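Side-chain contacts in phage-related protein (Bordetella bronchiseptica RB50, PDB 3BJQ), which is probably a phage major capsid protein, related to the E family, that would help build the shell around the viral DNA: residues T28-G31 / K32-P36; E206-T209 / I210-K214. All blocks are in the same frame, centred on the assembly; numbering follows the deposited sequence.

Contact 1: T28-G31 / K32-P36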
ATOM      1  N   THR E  28      -6.702  34.395 -16.472  1.00 37.13           N
ATOM      2  CA  THR E  28      -7.174  35.598 -17.148  1.00 35.64           C
ATOM      3  C   THR E  28      -6.961  35.554 -18.679  1.00 36.11           C
ATOM      4  O   THR E  28      -7.432  36.459 -19.392  1.00 35.31           O
ATOM      5  CB  THR E  28      -6.574  36.892 -16.552  1.00 34.25           C
ATOM      6  OG1 THR E  28      -5.205  37.041 -16.954  1.00 34.00           O
ATOM      7  CG2 THR E  28      -6.722  36.900 -15.035  1.00 33.75           C
ATOM      8  N   LEU E  29      -6.242  34.532 -19.168  1.00 33.24           N
ATOM      9  CA  LEU E  29      -6.094  34.326 -20.607  1.00 32.85           C
ATOM     10  C   LEU E  29      -7.258  33.439 -21.055  1.00 32.51           C
ATOM     11  O   LEU E  29      -7.550  32.435 -20.422  1.00 33.89           O
ATOM     12  CB  LEU E  29      -4.746  33.704 -20.951  1.00 33.24           C
ATOM     13  CG  LEU E  29      -3.507  34.482 -20.497  1.00 31.85           C
ATOM     14  CD1 LEU E  29      -2.285  33.786 -21.011  1.00 31.84           C
ATOM     15  CD2 LEU E  29      -3.519  35.904 -20.973  1.00 27.81           C
ATOM     16  N   ILE E  30      -7.926  33.821 -22.143  1.00 32.19           N
ATOM     17  CA  ILE E  30      -9.160  33.158 -22.542  1.00 29.82           C
ATOM     18  C   ILE E  30      -9.086  32.452 -23.905  1.00 31.39           C
ATOM     19  O   ILE E  30     -10.068  31.863 -24.332  1.00 32.09           O
ATOM     20  CB  ILE E  30     -10.355  34.145 -22.486  1.00 31.51           C
ATOM     21  CG1 ILE E  30     -10.124  35.339 -23.423  1.00 33.40           C
ATOM     22  CG2 ILE E  30     -10.565  34.636 -21.035  1.00 30.82           C
ATOM     23  CD1 ILE E  30     -11.367  35.982 -23.956  1.00 23.69           C
ATOM     24  N   GLY E  31      -7.918  32.463 -24.556  1.00 30.93           N
ATOM     25  CA  GLY E  31      -7.755  31.834 -25.874  1.00 31.88           C
ATOM     26  C   GLY E  31      -8.193  30.385 -25.948  1.00 30.30           C
ATOM     27  O   GLY E  31      -8.856  29.971 -26.901  1.00 31.61           O
ATOM     28  N   LYS E  32      -7.871  29.622 -24.922  1.00 29.25           N
ATOM     29  CA  LYS E  32      -8.264  28.203 -24.846  1.00 30.19           C
ATOM     30  C   LYS E  32      -9.761  28.014 -24.624  1.00 30.01           C
ATOM     31  O   LYS E  32     -10.277  26.909 -24.760  1.00 29.09           O
ATOM     32  CB  LYS E  32      -7.459  27.494 -23.759  1.00 28.29           C
ATOM     33  CG  LYS E  32      -5.971  27.557 -23.997  1.00 30.88           C
ATOM     34  CD  LYS E  32      -5.132  26.992 -22.851  1.00 32.98           C
ATOM     35  CE  LYS E  32      -3.709  26.699 -23.338  1.00 32.98           C
ATOM     36  NZ  LYS E  32      -2.802  26.075 -22.307  1.00 35.62           N
ATOM     37  N   LYS E  33     -10.470  29.098 -24.315  1.00 31.80           N
ATOM     38  CA  LYS E  33     -11.932  29.030 -24.167  1.00 30.64           C
ATOM     39  C   LYS E  33     -12.625  29.098 -25.524  1.00 30.94           C
ATOM     40  O   LYS E  33     -13.793  28.732 -25.642  1.00 32.73           O
ATOM     41  CB  LYS E  33     -12.434  30.163 -23.281  1.00 35.95           C
ATOM     42  CG  LYS E  33     -12.022  30.051 -21.796  1.00 37.61           C
ATOM     43  CD  LYS E  33     -12.829  29.007 -21.085  1.00 37.42           C
ATOM     44  CE  LYS E  33     -12.339  28.829 -19.657  1.00 44.72           C
ATOM     45  NZ  LYS E  33     -13.457  28.512 -18.695  1.00 49.29           N
ATOM     46  N   LEU E  34     -11.915  29.609 -26.524  1.00 29.24           N
ATOM     47  CA  LEU E  34     -12.381  29.650 -27.908  1.00 30.00           C
ATOM     48  C   LEU E  34     -11.753  28.509 -28.712  1.00 29.65           C
ATOM     49  O   LEU E  34     -12.386  27.972 -29.613  1.00 29.47           O
ATOM     50  CB  LEU E  34     -12.007  30.981 -28.577  1.00 27.19           C
ATOM     51  CG  LEU E  34     -12.786  32.238 -28.179  1.00 34.13           C
ATOM     52  CD1 LEU E  34     -12.407  32.693 -26.771  1.00 34.08           C
ATOM     53  CD2 LEU E  34     -12.535  33.333 -29.197  1.00 30.59           C
ATOM     54  N   PHE E  35     -10.516  28.152 -28.357  1.00 28.83           N
ATOM     55  CA  PHE E  35      -9.734  27.162 -29.081  1.00 28.80           C
ATOM     56  C   PHE E  35      -9.180  26.124 -28.129  1.00 29.02           C
ATOM     57  O   PHE E  35      -7.958  26.121 -27.863  1.00 30.50           O
ATOM     58  CB  PHE E  35      -8.553  27.859 -29.762  1.00 27.86           C
ATOM     59  CG  PHE E  35      -8.935  28.858 -30.816  1.00 28.78           C
ATOM     60  CD1 PHE E  35      -9.140  30.186 -30.494  1.00 31.84           C
ATOM     61  CD2 PHE E  35      -9.026  28.486 -32.141  1.00 30.13           C
ATOM     62  CE1 PHE E  35      -9.458  31.108 -31.468  1.00 29.63           C
ATOM     63  CE2 PHE E  35      -9.349  29.400 -33.124  1.00 29.15           C
ATOM     64  CZ  PHE E  35      -9.564  30.720 -32.784  1.00 30.86           C
ATOM     65  N   PRO E  36     -10.042  25.207 -27.628  1.00 28.65           N
ATOM     66  CA  PRO E  36      -9.557  24.206 -26.690  1.00 28.51           C
ATOM     67  C   PRO E  36      -8.432  23.333 -27.227  1.00 27.70           C
ATOM     68  O   PRO E  36      -8.383  23.008 -28.414  1.00 26.55           O
ATOM     69  CB  PRO E  36     -10.812  23.369 -26.392  1.00 28.44           C
ATOM     70  CG  PRO E  36     -11.892  24.268 -26.645  1.00 30.74           C
ATOM     71  CD  PRO E  36     -11.475  25.029 -27.862  1.00 27.35           C
TER
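The backbone turns sharply from Ile-30 into Lys-33, where Lys-33 N donates to Ile-30 O across 2.8 Å, the i to i+3 bond that opens a short, weakly bonded helical turn. One residue on, Gly-31 O takes two hydrogen bonds. Phe-35 N reaches it at 2.9 Å, lying in the carbonyl plane with a C=O...N angle of 157°, as in an alpha-helical bond; Leu-34 N comes to the same oxygen at 3.1 Å from well above that plane. At the start of the turn, the N-H groups of Ile-30 and Gly-31 are both taken by the carboxylate of Glu-124, on helix 105-131, so an acidic partner suits this buried spot. Side chains add modest packing: the methyl ends CD1 of Ile-30 and CD1 of Leu-34 meet at 4.5 Å, and both residues also lie against Trp-241. The aliphatic base of Lys-33 lies beside the Ile-30 carbonyl, while its ammonium forms a salt bridge with Glu-221. In Phe-35, CG lies anti to the carbonyl carbon (chi1 -64°), which keeps the ring beside the turn; Gly-31 O sits at the ring's edge, near its plane, 3.6 Å from Phe-35 CD1.

Contact 2: E206-T209 / I210-K214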
ATOM      1  N   GLU E 206     -27.180  49.103  -9.836  1.00 36.32           N
ATOM      2  CA  GLU E 206     -26.665  50.329 -10.479  1.00 37.05           C
ATOM      3  C   GLU E 206     -25.575  50.143 -11.537  1.00 35.42           C
ATOM      4  O   GLU E 206     -25.133  51.122 -12.130  1.00 34.27           O
ATOM      5  CB  GLU E 206     -26.239  51.363  -9.438  1.00 36.42           C
ATOM      6  CG  GLU E 206     -25.203  50.923  -8.479  1.00 39.92           C
ATOM      7  CD  GLU E 206     -24.768  52.026  -7.526  1.00 37.07           C
ATOM      8  OE1 GLU E 206     -25.401  53.109  -7.506  1.00 41.36           O
ATOM      9  OE2 GLU E 206     -23.770  51.797  -6.809  1.00 55.76           O
ATOM     10  N   SER E 207     -25.139  48.906 -11.762  1.00 34.55           N
ATOM     11  CA  SER E 207     -24.203  48.611 -12.834  1.00 36.04           C
ATOM     12  C   SER E 207     -24.404  47.183 -13.299  1.00 34.08           C
ATOM     13  O   SER E 207     -25.031  46.391 -12.600  1.00 32.54           O
ATOM     14  CB  SER E 207     -22.758  48.856 -12.388  1.00 36.58           C
ATOM     15  OG  SER E 207     -22.338  47.886 -11.481  1.00 35.59           O
ATOM     16  N   ILE E 208     -23.881  46.864 -14.483  1.00 34.87           N
ATOM     17  CA  ILE E 208     -24.026  45.546 -15.088  1.00 35.49           C
ATOM     18  C   ILE E 208     -22.799  44.653 -14.884  1.00 36.51           C
ATOM     19  O   ILE E 208     -21.657  45.065 -15.120  1.00 34.11           O
ATOM     20  CB  ILE E 208     -24.261  45.648 -16.628  1.00 39.21           C
ATOM     21  CG1 ILE E 208     -25.445  46.578 -16.967  1.00 43.09           C
ATOM     22  CG2 ILE E 208     -24.459  44.269 -17.228  1.00 34.97           C
ATOM     23  CD1 ILE E 208     -26.781  46.176 -16.413  1.00 37.20           C
ATOM     24  N   THR E 209     -23.060  43.403 -14.510  1.00 37.81           N
ATOM     25  CA  THR E 209     -22.037  42.411 -14.277  1.00 36.04           C
ATOM     26  C   THR E 209     -22.171  41.222 -15.233  1.00 37.66           C
ATOM     27  O   THR E 209     -23.258  40.990 -15.762  1.00 34.51           O
ATOM     28  CB  THR E 209     -22.156  41.864 -12.856  1.00 36.43           C
ATOM     29  OG1 THR E 209     -23.408  41.168 -12.729  1.00 33.90           O
ATOM     30  CG2 THR E 209     -22.040  42.997 -11.805  1.00 28.35           C
ATOM     31  N   ILE E 210     -21.088  40.442 -15.376  1.00 40.36           N
ATOM     32  CA  ILE E 210     -21.030  39.252 -16.231  1.00 41.75           C
ATOM     33  C   ILE E 210     -22.172  38.302 -15.925  1.00 40.99           C
ATOM     34  O   ILE E 210     -22.848  37.831 -16.824  1.00 39.66           O
ATOM     35  CB  ILE E 210     -19.680  38.514 -16.056  1.00 42.01           C
ATOM     36  CG1 ILE E 210     -18.557  39.376 -16.608  1.00 48.30           C
ATOM     37  CG2 ILE E 210     -19.662  37.192 -16.773  1.00 43.35           C
ATOM     38  CD1 ILE E 210     -18.822  39.845 -18.027  1.00 44.76           C
ATOM     39  N   ASP E 211     -22.383  38.013 -14.651  1.00 42.08           N
ATOM     40  CA  ASP E 211     -23.448  37.088 -14.265  1.00 42.94           C
ATOM     41  C   ASP E 211     -24.828  37.571 -14.710  1.00 42.10           C
ATOM     42  O   ASP E 211     -25.676  36.779 -15.133  1.00 41.36           O
ATOM     43  CB  ASP E 211     -23.428  36.841 -12.763  1.00 44.30           C
ATOM     44  CG  ASP E 211     -22.458  35.739 -12.371  1.00 52.11           C
ATOM     45  OD1 ASP E 211     -21.414  35.545 -13.050  1.00 56.70           O
ATOM     46  OD2 ASP E 211     -22.750  35.058 -11.371  1.00 62.88           O
HETATM   47  N   MSE E 212     -25.051  38.882 -14.618  1.00 41.67           N
HETATM   48  CA  MSE E 212     -26.311  39.483 -15.098  1.00 41.18           C
HETATM   49  C   MSE E 212     -26.442  39.313 -16.600  1.00 40.49           C
HETATM   50  O   MSE E 212     -27.516  38.975 -17.079  1.00 38.25           O
HETATM   51  CB  MSE E 212     -26.445  40.976 -14.783  1.00 41.36           C
HETATM   52  CG  MSE E 212     -26.604  41.315 -13.306  1.00 45.33           C
HETATM   53 SE   MSE E 212     -26.784  43.240 -13.038  0.75 44.69          SE
HETATM   54  CE  MSE E 212     -25.835  43.305 -11.430  1.00 38.37           C
ATOM     55  N   LEU E 213     -25.348  39.557 -17.327  1.00 38.88           N
ATOM     56  CA  LEU E 213     -25.340  39.416 -18.777  1.00 38.09           C
ATOM     57  C   LEU E 213     -25.562  37.973 -19.224  1.00 38.34           C
ATOM     58  O   LEU E 213     -26.194  37.744 -20.246  1.00 38.49           O
ATOM     59  CB  LEU E 213     -24.041  39.942 -19.391  1.00 36.93           C
ATOM     60  CG  LEU E 213     -23.845  41.461 -19.344  1.00 33.73           C
ATOM     61  CD1 LEU E 213     -22.553  41.824 -20.022  1.00 32.11           C
ATOM     62  CD2 LEU E 213     -25.025  42.151 -19.993  1.00 32.34           C
ATOM     63  N   LYS E 214     -25.029  37.013 -18.478  1.00 38.98           N
ATOM     64  CA  LYS E 214     -25.264  35.578 -18.772  1.00 40.50           C
ATOM     65  C   LYS E 214     -26.741  35.250 -18.706  1.00 40.55           C
ATOM     66  O   LYS E 214     -27.278  34.559 -19.560  1.00 41.42           O
ATOM     67  CB  LYS E 214     -24.555  34.675 -17.758  1.00 39.86           C
ATOM     68  CG  LYS E 214     -23.082  34.516 -18.004  1.00 44.79           C
ATOM     69  CD  LYS E 214     -22.381  33.913 -16.795  1.00 48.74           C
ATOM     70  CE  LYS E 214     -23.033  32.625 -16.328  1.00 50.59           C
ATOM     71  NZ  LYS E 214     -22.118  31.972 -15.337  1.00 57.22           N
TER
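Thr-209 is the N-cap of helix 210-217, and its hydroxyl reaches forward over the first turn: Thr-209 OG1 accepts a weak but fairly straight hydrogen bond from Met-212 N at 3.4 Å (N-H...O 157°). With chi1 at 65°, the hydroxyl stands between its own backbone N and carbonyl carbon, and from there it faces that N-H. Threonine suits the position because a short beta-hydroxyl can replace the carbonyl that a preceding helical turn would have supplied. The main chain contributes a stronger bond, Leu-213 N to Thr-209 O at 3.0 Å, in the carbonyl plane. Met-212, a selenomethionine, runs back over the cap, its CG 3.3 Å from Thr-209 OG1 and its CE 3.4 Å from Ser-207 O. On another side of the turn, Ile-208 CG2 meets Leu-213 CD2 at 3.5 Å, the two side chains crossing at about a right angle. Both residues also touch Leu-196 of helix 194-199, a buried setting that branched aliphatic chains suit. Thr-209 thus meets the helix start twice, its carbonyl taking the first regular i+4 bond and its hydroxyl giving Met-212 N a weak capping partner; this would help fix where the helix begins.

How the contacts relate
Following the chain from its N terminus, contact 1 comes first, where the loop after helix 15-22 tightens into helix 31-34 just ahead of strand 37-40; contact 2 follows much later, where the loop after helix 194-199 enters helix 210-217. Each spans adjoining residues and closes only a local turn, so the two stand in series and neither nest nor cross. The centres of contacts 1 and 2 lie about 21 Å apart. Strand 221-230 relates them: Ile-30 and Lys-33 pack on its Val-223, Ile-210 and Leu-213 on its Ile-222. Contact 1 also joins that strand to helix 105-131, whereas contact 2 lies at subunit interfaces: Glu-206 forms a salt bridge with Arg-199 of a second subunit, and Met-212 packs on Glu-206 of a third.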